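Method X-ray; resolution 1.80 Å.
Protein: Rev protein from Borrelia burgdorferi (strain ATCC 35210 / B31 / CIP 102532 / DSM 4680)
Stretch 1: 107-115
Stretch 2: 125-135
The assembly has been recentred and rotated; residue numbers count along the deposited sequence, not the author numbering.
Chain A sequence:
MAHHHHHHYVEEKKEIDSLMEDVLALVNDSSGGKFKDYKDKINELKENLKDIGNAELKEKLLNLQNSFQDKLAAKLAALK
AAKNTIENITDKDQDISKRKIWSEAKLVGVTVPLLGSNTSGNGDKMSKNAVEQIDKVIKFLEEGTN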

# COMPACT_ATOMS: atom_id res chain seq x y z
N LEU A 107 11.56 -1.71 0.94
CA LEU A 107 10.87 -1.82 -0.34
C LEU A 107 9.35 -1.76 -0.21
O LEU A 107 8.67 -1.37 -1.17
CB LEU A 107 11.27 -3.12 -1.05
CG LEU A 107 12.67 -3.09 -1.68
CD1 LEU A 107 13.01 -4.44 -2.30
CD2 LEU A 107 12.78 -1.97 -2.71
N VAL A 108 8.79 -2.14 0.93
CA VAL A 108 7.34 -2.06 1.10
C VAL A 108 6.94 -0.95 2.07
O VAL A 108 5.86 -0.99 2.67
CB VAL A 108 6.73 -3.42 1.50
CG1 VAL A 108 6.86 -4.41 0.34
CG2 VAL A 108 7.37 -3.99 2.78
N GLY A 109 7.80 0.06 2.21
CA GLY A 109 7.47 1.24 3.00
C GLY A 109 7.57 1.10 4.50
O GLY A 109 6.98 1.92 5.22
N VAL A 110 8.31 0.11 4.99
CA VAL A 110 8.45 -0.17 6.42
C VAL A 110 9.90 0.11 6.81
O VAL A 110 10.83 -0.45 6.21
CB VAL A 110 8.05 -1.61 6.75
CG1 VAL A 110 8.29 -1.91 8.20
CG2 VAL A 110 6.56 -1.85 6.39
N THR A 111 10.09 0.98 7.80
CA THR A 111 11.40 1.38 8.29
C THR A 111 11.73 0.59 9.55
O THR A 111 11.07 0.76 10.58
CB THR A 111 11.44 2.88 8.59
OG1 THR A 111 11.46 3.63 7.37
CG2 THR A 111 12.67 3.25 9.42
N VAL A 112 12.75 -0.26 9.47
CA VAL A 112 13.26 -0.92 10.68
C VAL A 112 14.68 -0.43 10.90
O VAL A 112 15.39 -0.11 9.94
CB VAL A 112 13.19 -2.45 10.58
CG1 VAL A 112 11.76 -2.92 10.39
CG2 VAL A 112 14.07 -2.96 9.45
N PRO A 113 15.14 -0.32 12.15
CA PRO A 113 16.54 0.04 12.37
C PRO A 113 17.44 -1.10 11.97
O PRO A 113 17.15 -2.27 12.25
CB PRO A 113 16.60 0.31 13.88
CG PRO A 113 15.50 -0.52 14.44
CD PRO A 113 14.39 -0.44 13.42
N LEU A 114 18.53 -0.77 11.29
CA LEU A 114 19.60 -1.72 11.02
C LEU A 114 20.41 -1.86 12.31
O LEU A 114 21.14 -0.95 12.69
CB LEU A 114 20.46 -1.25 9.86
CG LEU A 114 21.55 -2.18 9.34
CD1 LEU A 114 20.94 -3.51 9.00
CD2 LEU A 114 22.15 -1.55 8.09
N LEU A 115 20.25 -2.99 13.01
CA LEU A 115 20.98 -3.20 14.26
C LEU A 115 22.30 -3.90 13.93
O LEU A 115 22.44 -5.12 14.04
CB LEU A 115 20.14 -4.00 15.25
CG LEU A 115 18.75 -3.44 15.54
CD1 LEU A 115 17.98 -4.37 16.44
CD2 LEU A 115 18.89 -2.06 16.14
N LYS A 125 15.71 -10.17 16.04
CA LYS A 125 14.99 -9.03 16.57
C LYS A 125 14.56 -8.07 15.45
O LYS A 125 13.43 -7.57 15.46
CB LYS A 125 15.85 -8.32 17.60
CG LYS A 125 15.54 -6.86 17.81
CD LYS A 125 16.28 -6.36 19.04
CE LYS A 125 15.70 -5.06 19.55
NZ LYS A 125 14.61 -5.32 20.53
N MET A 126 15.46 -7.80 14.50
CA MET A 126 15.05 -7.04 13.32
C MET A 126 13.94 -7.76 12.56
O MET A 126 12.97 -7.13 12.13
CB MET A 126 16.24 -6.81 12.39
CG MET A 126 17.22 -5.76 12.84
SD MET A 126 18.57 -5.81 11.64
CE MET A 126 17.82 -4.91 10.30
N SER A 127 14.07 -9.08 12.38
CA SER A 127 13.03 -9.85 11.72
C SER A 127 11.68 -9.66 12.41
O SER A 127 10.68 -9.33 11.76
CB SER A 127 13.43 -11.32 11.70
OG SER A 127 12.64 -12.04 10.77
N LYS A 128 11.66 -9.84 13.73
CA LYS A 128 10.41 -9.72 14.48
C LYS A 128 9.79 -8.33 14.32
O LYS A 128 8.58 -8.20 14.11
CB LYS A 128 10.66 -10.03 15.97
N ASN A 129 10.61 -7.28 14.42
CA ASN A 129 10.10 -5.92 14.27
C ASN A 129 9.49 -5.73 12.88
O ASN A 129 8.37 -5.23 12.74
CB ASN A 129 11.22 -4.91 14.53
CG ASN A 129 10.74 -3.47 14.48
OD1 ASN A 129 9.54 -3.19 14.47
ND2 ASN A 129 11.69 -2.54 14.43
N ALA A 130 10.22 -6.15 11.84
CA ALA A 130 9.75 -5.98 10.47
C ALA A 130 8.43 -6.70 10.24
O ALA A 130 7.51 -6.14 9.62
CB ALA A 130 10.82 -6.47 9.49
N VAL A 131 8.31 -7.93 10.74
CA VAL A 131 7.08 -8.69 10.50
C VAL A 131 5.92 -8.08 11.27
O VAL A 131 4.78 -8.05 10.79
CB VAL A 131 7.28 -10.17 10.86
CG1 VAL A 131 5.94 -10.88 11.00
CG2 VAL A 131 8.12 -10.85 9.78
N GLU A 132 6.17 -7.56 12.48
CA GLU A 132 5.10 -6.95 13.26
C GLU A 132 4.57 -5.70 12.57
O GLU A 132 3.36 -5.47 12.53
CB GLU A 132 5.57 -6.66 14.68
N GLN A 133 5.47 -4.90 11.99
CA GLN A 133 5.03 -3.71 11.26
C GLN A 133 4.31 -4.07 9.97
O GLN A 133 3.28 -3.46 9.64
CB GLN A 133 6.23 -2.81 10.95
CG GLN A 133 6.80 -2.11 12.15
CD GLN A 133 7.66 -0.94 11.74
OE1 GLN A 133 7.18 -0.00 11.11
NE2 GLN A 133 8.95 -1.01 12.05
N ILE A 134 4.82 -5.05 9.23
CA ILE A 134 4.17 -5.46 7.99
C ILE A 134 2.78 -6.01 8.27
O ILE A 134 1.82 -5.75 7.52
CB ILE A 134 5.05 -6.49 7.25
CG1 ILE A 134 6.29 -5.80 6.66
CG2 ILE A 134 4.27 -7.23 6.16
CD1 ILE A 134 7.33 -6.78 6.12
N ASP A 135 2.63 -6.75 9.37
CA ASP A 135 1.33 -7.29 9.75
C ASP A 135 0.34 -6.19 10.06
O ASP A 135 -0.84 -6.29 9.70
CB ASP A 135 1.46 -8.21 10.96
CG ASP A 135 1.95 -9.60 10.60
OD1 ASP A 135 1.90 -9.94 9.40
OD2 ASP A 135 2.35 -10.35 11.52
O HOH W 1 7.89 1.95 9.34

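How does a segment without regular secondary structure fit against a helix? From V110 to L115 the chain runs extended along the helix 125-135, in the reverse sense: V110 lies nearest Q133, V112 nearest A130, and L115 reaches M126 and K125. Alternation sorts V110 to V112: the two valines aim their CA-to-CB bonds toward the helix, as V108 does before them, and T111 points away. The pattern then breaks, with P113 sideways and L114 away before L115 turns back toward it. On the helix, K125, M126, N129 and Q133 point toward the segment, with A130 and I134 set sideways; S127 and V131 point away. Together the two surfaces bury 538 Å².

Where does the segment come closest along the valine row? It is at V112, where the small side chain of A130 leaves a hollow. V112 CA and A130 CA are only 6.2 Å apart, against 6.9 Å between V110 CA and Q133 CA, and V112 CG1 settles 3.7 Å from A130 CA and 3.8 Å from A130 CB. The walls of the hollow are longer side chains: V112 CG1 lies 4.1 Å from N129 ND2 and 3.8 Å from Q133 NE2, while V112 CG2 is 4.3 Å from M126 CE. A branched, compact valine suits the place, since its two methyls meet different neighbours. V110 repeats the pattern further along the helix, V110 CG1 lying 3.6 Å from Q133 CB and V110 CG2 4.0 Å from I134 CG1. V108 adds a looser touch, V108 CG2 to I134 CD1 at 4.4 Å; the isoleucine's CA-to-CB bond is sideways, but the end of its side chain comes nearer the segment.

What does M126 do at the other end? It gives up more area to the contact than any other residue, 102 Å², and its long unbranched chain reaches along the extended backbone of 113-115. M126 CE comes within 3.3 Å of P113 O and 3.7 Å of L114 CD1, the tip of a side chain whose CA-to-CB bond points away but whose end comes nearer. The sulfur does polar work too: L115 N gives a weak hydrogen bond to M126 SD at 3.6 Å, with a nearly straight angle of 165°. L115 CG then packs 3.9 Å from M126 CG and L115 CD1 3.7 Å from K125 CD, using the aliphatic part of the lysine as a flank.

Which polar groups fasten the backbone of the segment? Q133 grips T111 with both ends of its amide. Q133 NE2 donates to T111 O at 3.1 Å, and Q133 OE1 accepts from water 1 at 2.7 Å, which in turn accepts from T111 N at 2.9 Å. Glutamine, with a donor and an acceptor side by side, can serve both. A weak hydrogen bond from Q133 NE2 to N129 OD1, 3.3 Å long, ties this amide to the one a helical turn earlier, and N129 ND2 rests 3.6 Å from P113 CD, a packing contact.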